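PDB 1S7K: acetyl transferase from Salmonella typhimurium, which acetylates the N-terminal amino group of ribosomal protein L7/L12, probably with acetyl-coenzyme A as the donor. Local coordinates for residues V147-M159 with D168-D180. Residues are numbered along the deposited sequence; the frame is centred on the assembly and turned at random.
Sequences VARRNHFTLEGCM and DYHDVNMYARIID
Tyr175 lays its ring between Ala148 and Leu155. The methyl CB of Ala148 sits 3.5 Å from the ring centroid over one face, and Leu155 CD1 covers the opposite face at 3.9 Å. Leu155 chi1 of 178° sets CG opposite the backbone N and brings CD1 over that face, where it also touches Asn173 CB. At the phenol end a water in the ring plane donates to Tyr175 OH and accepts from Arg149 NH1; the hydroxyl also bonds Asn145, which holds the Asn173 amide as well. Further along, Phe153 offers a face to Arg177 CB, 4.0 Å from its centroid. From there the arginine runs extended to a weak bond, NH1 to Asn151 O at 3.0 Å, while His152 CD2 lies over its guanidinium, the two planes nearly perpendicular. His152, with positive phi, closes helix 142-150 in a Schellman motif. On the other side of the sheet Glu156, extended beyond CG, lays its carboxylate against Ala176, OE1 3.1 Å from CB; OE2 forms a salt bridge with Arg132 of the same chain, and OE1 takes a hydrogen bond from the backbone N of Lys160 of the second subunit. Nearby, Met159 SD meets Met174 CE at 3.8 Å. Met174 O receives Glu156 N at 2.8 Å and, weakly, Gly157 N, the mark of a classic beta bulge. The whole is the C-terminal antiparallel hairpin of the GNAT fold, its strand 154-165 following the helix that contributes Arg150 to the CoA site.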
# COMPACT_ATOMS: atom_id res chain seq x y z
N VAL A 147 -8.09 -1.28 19.18
CA VAL A 147 -7.24 -2.48 19.04
C VAL A 147 -5.81 -2.00 18.85
O VAL A 147 -4.89 -2.47 19.50
CB VAL A 147 -7.70 -3.35 17.80
CG1 VAL A 147 -6.70 -4.44 17.53
CG2 VAL A 147 -9.07 -4.03 18.12
N ALA A 148 -5.62 -1.03 17.96
CA ALA A 148 -4.27 -0.55 17.73
C ALA A 148 -3.61 -0.07 19.02
O ALA A 148 -2.48 -0.48 19.36
CB ALA A 148 -4.26 0.50 16.66
N ARG A 149 -4.33 0.72 19.79
CA ARG A 149 -3.74 1.22 21.04
C ARG A 149 -3.53 0.18 22.12
O ARG A 149 -2.52 0.20 22.77
CB ARG A 149 -4.58 2.40 21.60
CG ARG A 149 -4.54 3.67 20.70
CD ARG A 149 -5.31 4.79 21.45
NE ARG A 149 -6.66 4.34 21.75
CZ ARG A 149 -7.75 4.78 21.11
NH1 ARG A 149 -7.64 5.69 20.15
NH2 ARG A 149 -8.93 4.27 21.42
N ARG A 150 -4.47 -0.74 22.32
CA ARG A 150 -4.36 -1.80 23.33
C ARG A 150 -3.21 -2.77 23.01
O ARG A 150 -2.74 -3.47 23.90
CB ARG A 150 -5.63 -2.66 23.39
CG ARG A 150 -6.87 -1.96 23.84
CD ARG A 150 -7.08 -2.01 25.35
NE ARG A 150 -8.16 -1.07 25.64
CZ ARG A 150 -8.64 -0.82 26.84
NH1 ARG A 150 -8.15 -1.45 27.90
NH2 ARG A 150 -9.62 0.08 26.97
N ASN A 151 -2.80 -2.84 21.73
CA ASN A 151 -1.77 -3.76 21.36
C ASN A 151 -0.43 -3.10 21.08
O ASN A 151 0.39 -3.62 20.36
CB ASN A 151 -2.33 -4.61 20.23
CG ASN A 151 -3.50 -5.46 20.74
OD1 ASN A 151 -3.26 -6.55 21.28
ND2 ASN A 151 -4.77 -4.94 20.65
N HIS A 152 -0.30 -1.93 21.66
CA HIS A 152 0.92 -1.12 21.69
C HIS A 152 1.46 -0.70 20.35
O HIS A 152 2.69 -0.72 20.13
CB HIS A 152 1.99 -1.90 22.46
CG HIS A 152 1.43 -2.65 23.63
ND1 HIS A 152 0.94 -2.02 24.75
CD2 HIS A 152 1.19 -3.98 23.81
CE1 HIS A 152 0.41 -2.92 25.57
NE2 HIS A 152 0.55 -4.11 25.02
N PHE A 153 0.55 -0.37 19.42
CA PHE A 153 1.00 0.11 18.12
C PHE A 153 1.29 1.61 18.27
O PHE A 153 0.65 2.30 19.08
CB PHE A 153 -0.09 -0.05 17.04
CG PHE A 153 -0.23 -1.46 16.48
CD1 PHE A 153 -0.67 -2.51 17.28
CD2 PHE A 153 0.12 -1.74 15.16
CE1 PHE A 153 -0.75 -3.81 16.76
CE2 PHE A 153 0.05 -3.02 14.62
CZ PHE A 153 -0.38 -4.07 15.42
N THR A 154 2.22 2.13 17.49
CA THR A 154 2.54 3.56 17.57
C THR A 154 1.84 4.22 16.40
O THR A 154 1.88 3.68 15.31
CB THR A 154 4.07 3.76 17.41
OG1 THR A 154 4.72 3.19 18.55
CG2 THR A 154 4.37 5.29 17.33
N LEU A 155 1.13 5.33 16.65
CA LEU A 155 0.47 6.06 15.55
C LEU A 155 1.59 6.81 14.80
O LEU A 155 2.26 7.69 15.37
CB LEU A 155 -0.55 7.07 16.10
CG LEU A 155 -1.30 7.97 15.06
CD1 LEU A 155 -2.13 7.13 14.13
CD2 LEU A 155 -2.20 8.93 15.77
N GLU A 156 1.80 6.42 13.55
CA GLU A 156 2.82 7.02 12.68
C GLU A 156 2.32 8.20 11.88
O GLU A 156 3.14 9.03 11.42
CB GLU A 156 3.34 5.98 11.71
CG GLU A 156 4.08 4.86 12.43
CD GLU A 156 4.68 3.87 11.43
OE1 GLU A 156 5.69 3.24 11.75
OE2 GLU A 156 4.14 3.71 10.33
N GLY A 157 1.00 8.27 11.67
CA GLY A 157 0.46 9.41 10.90
C GLY A 157 -1.01 9.24 10.59
O GLY A 157 -1.60 8.17 10.83
N CYS A 158 -1.55 10.28 9.96
CA CYS A 158 -2.96 10.34 9.56
C CYS A 158 -3.00 10.65 8.06
O CYS A 158 -2.52 11.72 7.64
CB CYS A 158 -3.61 11.47 10.34
SG CYS A 158 -5.38 11.47 10.04
N MET A 159 -3.52 9.71 7.23
CA MET A 159 -3.58 9.92 5.80
C MET A 159 -4.91 10.60 5.49
O MET A 159 -5.94 10.02 5.72
CB MET A 159 -3.53 8.55 5.15
CG MET A 159 -2.18 7.82 5.54
SD MET A 159 -2.23 6.06 5.14
CE MET A 159 -2.36 6.06 3.43
N ASP A 168 -18.14 9.26 0.90
CA ASP A 168 -17.15 10.23 1.38
C ASP A 168 -15.72 9.61 1.43
O ASP A 168 -15.59 8.39 1.46
CB ASP A 168 -17.50 10.72 2.79
CG ASP A 168 -18.80 11.55 2.84
OD1 ASP A 168 -19.02 12.39 1.96
OD2 ASP A 168 -19.59 11.38 3.78
N TYR A 169 -14.68 10.46 1.46
CA TYR A 169 -13.30 9.98 1.62
C TYR A 169 -12.92 10.37 3.06
O TYR A 169 -12.96 11.57 3.47
CB TYR A 169 -12.37 10.61 0.57
CG TYR A 169 -12.87 10.29 -0.82
CD1 TYR A 169 -12.38 9.19 -1.52
CD2 TYR A 169 -13.85 11.09 -1.42
CE1 TYR A 169 -12.83 8.89 -2.78
CE2 TYR A 169 -14.31 10.79 -2.70
CZ TYR A 169 -13.81 9.72 -3.36
OH TYR A 169 -14.29 9.46 -4.60
N HIS A 170 -12.59 9.35 3.85
CA HIS A 170 -12.30 9.56 5.26
C HIS A 170 -10.82 9.52 5.57
O HIS A 170 -10.11 8.78 4.94
CB HIS A 170 -12.95 8.43 6.06
CG HIS A 170 -14.43 8.40 5.86
ND1 HIS A 170 -15.29 9.17 6.61
CD2 HIS A 170 -15.19 7.79 4.92
CE1 HIS A 170 -16.52 9.04 6.15
NE2 HIS A 170 -16.50 8.21 5.12
N ASP A 171 -10.42 10.26 6.59
CA ASP A 171 -9.01 10.25 7.03
C ASP A 171 -8.77 8.86 7.67
O ASP A 171 -9.68 8.27 8.32
CB ASP A 171 -8.81 11.35 8.07
CG ASP A 171 -8.74 12.76 7.48
OD1 ASP A 171 -9.11 12.97 6.28
OD2 ASP A 171 -8.35 13.67 8.28
N VAL A 172 -7.52 8.38 7.56
CA VAL A 172 -7.13 7.06 8.05
C VAL A 172 -5.86 7.14 8.90
O VAL A 172 -4.89 7.71 8.47
CB VAL A 172 -6.78 6.14 6.84
CG1 VAL A 172 -6.22 4.75 7.30
CG2 VAL A 172 -8.04 5.89 6.01
N ASN A 173 -5.88 6.55 10.09
CA ASN A 173 -4.70 6.52 10.95
C ASN A 173 -3.82 5.36 10.52
O ASN A 173 -4.31 4.26 10.21
CB ASN A 173 -5.11 6.33 12.41
CG ASN A 173 -5.58 7.63 13.07
OD1 ASN A 173 -5.15 8.72 12.69
ND2 ASN A 173 -6.46 7.52 14.06
N MET A 174 -2.53 5.60 10.49
CA MET A 174 -1.62 4.54 10.18
C MET A 174 -0.84 4.28 11.45
O MET A 174 -0.16 5.17 11.98
CB MET A 174 -0.65 4.91 9.04
CG MET A 174 0.40 3.75 8.91
SD MET A 174 1.50 3.90 7.50
CE MET A 174 0.32 3.50 6.21
N TYR A 175 -0.93 3.02 11.92
CA TYR A 175 -0.27 2.54 13.15
C TYR A 175 0.73 1.45 12.82
O TYR A 175 0.52 0.67 11.88
CB TYR A 175 -1.30 1.88 14.08
CG TYR A 175 -2.29 2.80 14.74
CD1 TYR A 175 -2.00 3.43 15.96
CD2 TYR A 175 -3.57 2.99 14.19
CE1 TYR A 175 -3.01 4.22 16.63
CE2 TYR A 175 -4.54 3.75 14.82
CZ TYR A 175 -4.26 4.36 16.06
OH TYR A 175 -5.29 5.07 16.73
N ALA A 176 1.81 1.38 13.56
CA ALA A 176 2.75 0.29 13.28
C ALA A 176 3.39 -0.24 14.54
O ALA A 176 3.52 0.47 15.55
CB ALA A 176 3.89 0.71 12.24
N ARG A 177 3.74 -1.52 14.50
CA ARG A 177 4.50 -2.15 15.57
C ARG A 177 5.60 -2.94 14.91
O ARG A 177 5.31 -3.70 13.96
CB ARG A 177 3.63 -3.13 16.37
CG ARG A 177 4.36 -3.51 17.67
CD ARG A 177 3.38 -4.00 18.76
NE ARG A 177 4.11 -4.80 19.71
CZ ARG A 177 3.58 -5.72 20.51
NH1 ARG A 177 2.27 -5.95 20.51
NH2 ARG A 177 4.39 -6.49 21.24
N ILE A 178 6.85 -2.78 15.39
CA ILE A 178 7.98 -3.54 14.87
C ILE A 178 8.34 -4.59 15.96
O ILE A 178 8.41 -4.26 17.17
CB ILE A 178 9.23 -2.65 14.66
CG1 ILE A 178 8.91 -1.46 13.71
CG2 ILE A 178 10.43 -3.52 14.15
CD1 ILE A 178 8.73 -1.79 12.30
N ILE A 179 8.54 -5.84 15.54
CA ILE A 179 8.96 -6.92 16.46
C ILE A 179 10.08 -7.71 15.70
O ILE A 179 9.82 -8.51 14.79
CB ILE A 179 7.74 -7.87 16.81
CG1 ILE A 179 6.62 -7.07 17.47
CG2 ILE A 179 8.21 -8.89 17.79
CD1 ILE A 179 5.34 -7.92 17.84
N ASP A 180 11.32 -7.43 16.08
CA ASP A 180 12.52 -8.01 15.43
C ASP A 180 13.65 -7.74 16.43
O ASP A 180 13.43 -7.87 17.65
CB ASP A 180 12.80 -7.29 14.12
CG ASP A 180 13.80 -8.04 13.21
OD1 ASP A 180 14.19 -9.20 13.52
OD2 ASP A 180 14.14 -7.47 12.15
O HOH W 1 -4.88 6.59 18.88